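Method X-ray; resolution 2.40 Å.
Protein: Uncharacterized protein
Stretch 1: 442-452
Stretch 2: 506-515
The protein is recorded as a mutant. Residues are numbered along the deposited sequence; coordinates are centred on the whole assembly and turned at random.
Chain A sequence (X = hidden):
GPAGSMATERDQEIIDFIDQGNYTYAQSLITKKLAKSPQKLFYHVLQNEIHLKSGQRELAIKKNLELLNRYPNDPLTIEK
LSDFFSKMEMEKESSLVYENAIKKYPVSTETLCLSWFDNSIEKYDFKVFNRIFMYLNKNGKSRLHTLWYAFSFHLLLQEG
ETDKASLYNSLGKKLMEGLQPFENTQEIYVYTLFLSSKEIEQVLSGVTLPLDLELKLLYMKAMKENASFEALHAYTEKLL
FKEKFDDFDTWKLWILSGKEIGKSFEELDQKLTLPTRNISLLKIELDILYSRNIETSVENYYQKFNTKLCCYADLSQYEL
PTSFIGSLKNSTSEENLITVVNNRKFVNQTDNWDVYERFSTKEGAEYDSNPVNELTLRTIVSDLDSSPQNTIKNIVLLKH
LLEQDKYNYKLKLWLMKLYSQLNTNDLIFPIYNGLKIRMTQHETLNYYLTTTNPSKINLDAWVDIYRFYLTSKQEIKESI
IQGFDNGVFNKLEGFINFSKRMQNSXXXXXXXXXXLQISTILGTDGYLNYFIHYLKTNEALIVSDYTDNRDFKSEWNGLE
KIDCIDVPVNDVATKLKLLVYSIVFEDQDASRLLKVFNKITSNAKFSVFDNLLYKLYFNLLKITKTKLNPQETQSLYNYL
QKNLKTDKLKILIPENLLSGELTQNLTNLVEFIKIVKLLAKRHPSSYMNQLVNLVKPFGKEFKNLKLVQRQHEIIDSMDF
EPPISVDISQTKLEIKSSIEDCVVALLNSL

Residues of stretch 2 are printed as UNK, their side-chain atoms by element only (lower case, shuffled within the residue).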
# COMPACT_ATOMS: atom_id res chain seq x y z
N HIS A 442 5.48 -1.99 4.32
CA HIS A 442 5.48 -3.45 4.26
C HIS A 442 4.41 -3.95 3.30
O HIS A 442 4.63 -4.92 2.57
CB HIS A 442 5.27 -4.07 5.64
CG HIS A 442 6.40 -3.85 6.59
ND1 HIS A 442 7.69 -4.25 6.32
CD2 HIS A 442 6.43 -3.31 7.83
CE1 HIS A 442 8.47 -3.95 7.34
NE2 HIS A 442 7.73 -3.38 8.28
N GLU A 443 3.24 -3.29 3.28
CA GLU A 443 2.18 -3.73 2.38
C GLU A 443 2.58 -3.56 0.92
O GLU A 443 2.19 -4.36 0.07
CB GLU A 443 0.87 -3.00 2.71
CG GLU A 443 -0.16 -3.00 1.59
CD GLU A 443 -0.86 -4.33 1.39
OE1 GLU A 443 -0.79 -5.19 2.29
OE2 GLU A 443 -1.49 -4.49 0.33
N THR A 444 3.42 -2.56 0.62
CA THR A 444 3.79 -2.28 -0.76
C THR A 444 5.13 -2.89 -1.18
O THR A 444 5.34 -3.06 -2.39
CB THR A 444 3.80 -0.75 -1.03
OG1 THR A 444 4.73 -0.08 -0.17
CG2 THR A 444 2.41 -0.17 -0.79
N LEU A 445 6.01 -3.25 -0.23
CA LEU A 445 7.39 -3.65 -0.53
C LEU A 445 7.77 -5.05 -0.05
O LEU A 445 8.85 -5.55 -0.41
CB LEU A 445 8.37 -2.63 0.08
CG LEU A 445 8.19 -1.23 -0.53
CD1 LEU A 445 9.06 -0.19 0.17
CD2 LEU A 445 8.46 -1.27 -2.06
N ASN A 446 6.95 -5.66 0.79
CA ASN A 446 6.99 -7.03 1.27
C ASN A 446 7.58 -8.04 0.30
O ASN A 446 8.40 -8.89 0.66
CB ASN A 446 5.54 -7.40 1.54
CG ASN A 446 5.39 -8.52 2.41
OD1 ASN A 446 6.28 -9.34 2.54
ND2 ASN A 446 4.22 -8.62 3.04
N TYR A 447 7.05 -7.99 -0.93
CA TYR A 447 7.33 -9.00 -1.93
C TYR A 447 8.80 -9.06 -2.29
O TYR A 447 9.25 -10.07 -2.85
CB TYR A 447 6.48 -8.70 -3.16
CG TYR A 447 6.99 -7.53 -3.99
CD1 TYR A 447 7.94 -7.73 -5.00
CD2 TYR A 447 6.50 -6.23 -3.80
CE1 TYR A 447 8.42 -6.65 -5.79
CE2 TYR A 447 6.97 -5.15 -4.59
CZ TYR A 447 7.94 -5.37 -5.58
OH TYR A 447 8.39 -4.33 -6.34
N TYR A 448 9.57 -7.99 -1.99
CA TYR A 448 11.02 -8.05 -2.14
C TYR A 448 11.65 -9.13 -1.27
O TYR A 448 12.78 -9.55 -1.54
CB TYR A 448 11.66 -6.68 -1.81
CG TYR A 448 11.63 -5.67 -2.94
CD1 TYR A 448 12.56 -5.72 -3.98
CD2 TYR A 448 10.67 -4.68 -2.97
CE1 TYR A 448 12.53 -4.80 -5.03
CE2 TYR A 448 10.62 -3.76 -4.00
CZ TYR A 448 11.56 -3.81 -5.03
OH TYR A 448 11.49 -2.90 -6.05
N LEU A 449 10.94 -9.58 -0.23
CA LEU A 449 11.42 -10.63 0.66
C LEU A 449 10.94 -12.02 0.25
O LEU A 449 11.17 -12.99 0.99
CB LEU A 449 10.97 -10.32 2.09
CG LEU A 449 11.37 -8.95 2.65
CD1 LEU A 449 10.56 -8.62 3.90
CD2 LEU A 449 12.88 -8.92 2.96
N THR A 450 10.31 -12.13 -0.92
CA THR A 450 9.72 -13.39 -1.38
C THR A 450 10.66 -14.58 -1.23
O THR A 450 10.27 -15.64 -0.73
CB THR A 450 9.28 -13.22 -2.84
OG1 THR A 450 8.25 -12.21 -2.93
CG2 THR A 450 8.78 -14.54 -3.44
N THR A 451 11.93 -14.42 -1.64
CA THR A 451 12.89 -15.53 -1.70
C THR A 451 13.72 -15.68 -0.44
O THR A 451 14.58 -16.57 -0.38
CB THR A 451 13.85 -15.33 -2.89
OG1 THR A 451 14.62 -14.14 -2.69
CG2 THR A 451 13.07 -15.22 -4.20
N THR A 452 13.49 -14.85 0.58
CA THR A 452 14.25 -14.96 1.81
C THR A 452 14.09 -16.35 2.43
O THR A 452 13.05 -16.99 2.31
CB THR A 452 13.81 -13.86 2.80
OG1 THR A 452 12.38 -13.88 2.93
CG2 THR A 452 14.25 -12.50 2.27
N UNK A 506 -2.84 -9.40 -1.18
CA UNK A 506 -1.92 -10.49 -1.46
C UNK A 506 -0.69 -10.39 -0.57
O UNK A 506 -0.14 -11.41 -0.14
c UNK A 506 -1.57 -10.49 -2.97
c UNK A 506 -1.20 -12.99 -3.28
c UNK A 506 -1.03 -9.14 -3.41
c UNK A 506 -0.58 -11.62 -3.31
N UNK A 507 -0.28 -9.17 -0.20
CA UNK A 507 0.88 -9.00 0.67
C UNK A 507 0.60 -9.48 2.10
O UNK A 507 1.51 -9.98 2.78
c UNK A 507 1.32 -7.53 0.66
o UNK A 507 1.65 -7.11 -0.66
N UNK A 508 -0.64 -9.32 2.57
CA UNK A 508 -1.04 -9.82 3.88
C UNK A 508 -1.08 -11.33 3.90
O UNK A 508 -0.59 -11.97 4.84
c UNK A 508 -3.21 -10.08 5.29
c UNK A 508 -2.56 -10.02 6.67
c UNK A 508 -4.72 -9.65 5.35
c UNK A 508 -2.42 -9.26 4.26
N UNK A 509 -1.68 -11.92 2.86
CA UNK A 509 -1.80 -13.37 2.78
C UNK A 509 -0.44 -14.02 2.52
O UNK A 509 -0.15 -15.09 3.06
o UNK A 509 -4.66 -14.00 3.24
c UNK A 509 -4.26 -13.46 2.20
n UNK A 509 -5.00 -12.62 1.49
c UNK A 509 -2.83 -13.71 1.71
N UNK A 510 0.41 -13.36 1.74
CA UNK A 510 1.79 -13.84 1.61
C UNK A 510 2.50 -13.83 2.95
O UNK A 510 3.24 -14.77 3.27
c UNK A 510 4.16 -14.68 -0.21
c UNK A 510 5.42 -15.16 -0.38
c UNK A 510 6.50 -14.44 0.09
c UNK A 510 6.29 -13.23 0.70
c UNK A 510 2.56 -12.98 0.61
c UNK A 510 3.95 -13.47 0.40
c UNK A 510 5.02 -12.75 0.86
N UNK A 511 2.29 -12.77 3.74
CA UNK A 511 2.88 -12.68 5.07
C UNK A 511 2.45 -13.87 5.94
O UNK A 511 3.28 -14.48 6.61
o UNK A 511 3.08 -10.25 5.01
c UNK A 511 2.92 -11.28 7.16
c UNK A 511 2.48 -11.34 5.72
N UNK A 512 1.16 -14.23 5.89
CA UNK A 512 0.67 -15.39 6.66
C UNK A 512 1.23 -16.68 6.09
O UNK A 512 1.70 -17.55 6.84
c UNK A 512 -1.45 -14.16 7.40
c UNK A 512 -1.41 -16.68 7.35
c UNK A 512 -0.88 -15.41 6.68
N UNK A 513 1.22 -16.83 4.75
CA UNK A 513 1.77 -18.04 4.12
C UNK A 513 3.24 -18.24 4.48
O UNK A 513 3.67 -19.36 4.76
c UNK A 513 1.62 -17.94 2.61
N UNK A 514 4.01 -17.14 4.50
CA UNK A 514 5.43 -17.19 4.79
C UNK A 514 5.70 -17.56 6.24
O UNK A 514 6.63 -18.31 6.54
n UNK A 514 10.13 -16.66 1.68
c UNK A 514 9.56 -16.20 2.96
c UNK A 514 6.06 -15.85 4.43
c UNK A 514 8.05 -16.41 3.04
c UNK A 514 7.55 -15.87 4.38
N UNK A 515 4.90 -17.02 7.16
CA UNK A 515 5.02 -17.38 8.57
C UNK A 515 4.76 -18.87 8.76
O UNK A 515 5.47 -19.56 9.51
c UNK A 515 3.51 -14.10 9.94
c UNK A 515 4.06 -16.53 9.41
c UNK A 515 4.58 -15.10 9.52
c UNK A 515 3.82 -17.19 10.79
O HOH W 1 -0.82 -6.08 -1.77

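Position 506 carries four carbons, forked at the first, with one arm two carbons long. The end of the side chain leads away from stretch 1 and makes no contact with it. This is Ile506.

Position 507 has one carbon, then one oxygen. The CA-to-CB bond points toward stretch 1, and the oxygen lies 2.9 Å from Glu443 O. A short side chain ending in a hydroxyl is serine. Ser507 OG donates a hydrogen bond to Glu443 O. Water 1 donates to both Ser507 OG and Glu443 OE2, so it links the same two residues a second time.

Position 508 has four carbons, forked at the second. Its end leads away, and its backbone N is 4.1 Å from Glu443 OE1. This is Leu508.

Position 509 has two carbons, the second carrying one oxygen and one nitrogen. It is out of reach of stretch 1. The terminal amide, one carbon beyond CB, identifies Asn509.

Position 510 has one carbon and then a ring of six carbons, with no hetero atom. It points toward stretch 1. This is Phe510. Its CZ lies 3.7 Å from Thr450 CA. Asn446 OD1 sits at the ring edge, near its plane, 4.0 Å from Phe510 CD2. That oxygen has no hydrogen-bond partner in the model.

Position 511 has one carbon carrying one oxygen and one carbon. The oxygen is 2.8 Å from Asn446 ND2. This is Thr511. Thr511 OG1 donates a hydrogen bond to Ser507 O at 2.7 Å, within the helix.

Position 512 has three carbons, the first carrying the other two. It makes no contact with stretch 1. This is Val512.

Position 513 has a single carbon and is also out of reach. This is Ala513.

Position 514 has four carbons in a row ending in nitrogen. The nitrogen reaches the backbone of stretch 1. This is Lys514. NZ donates to Thr450 O at 2.6 Å and to Thr452 O at 3.0 Å.

Position 515 has four carbons, forked at the first, with one arm two carbons long. It lies out of reach. This is Ile515.

The contact buries 411 Å² in all. Ser507, Phe510, Thr511 and Lys514 supply most of the helix side. Ser507 binds a carbonyl in the helix of stretch 1, while Lys514 binds two carbonyls of the Leu449 to Thr452 turn. Between these polar ends, Phe510 packs against Asn446 and Thr450. The turn presents its carbonyls to Lys514.

Stretch 2 506-515: ISLNFTVAKI
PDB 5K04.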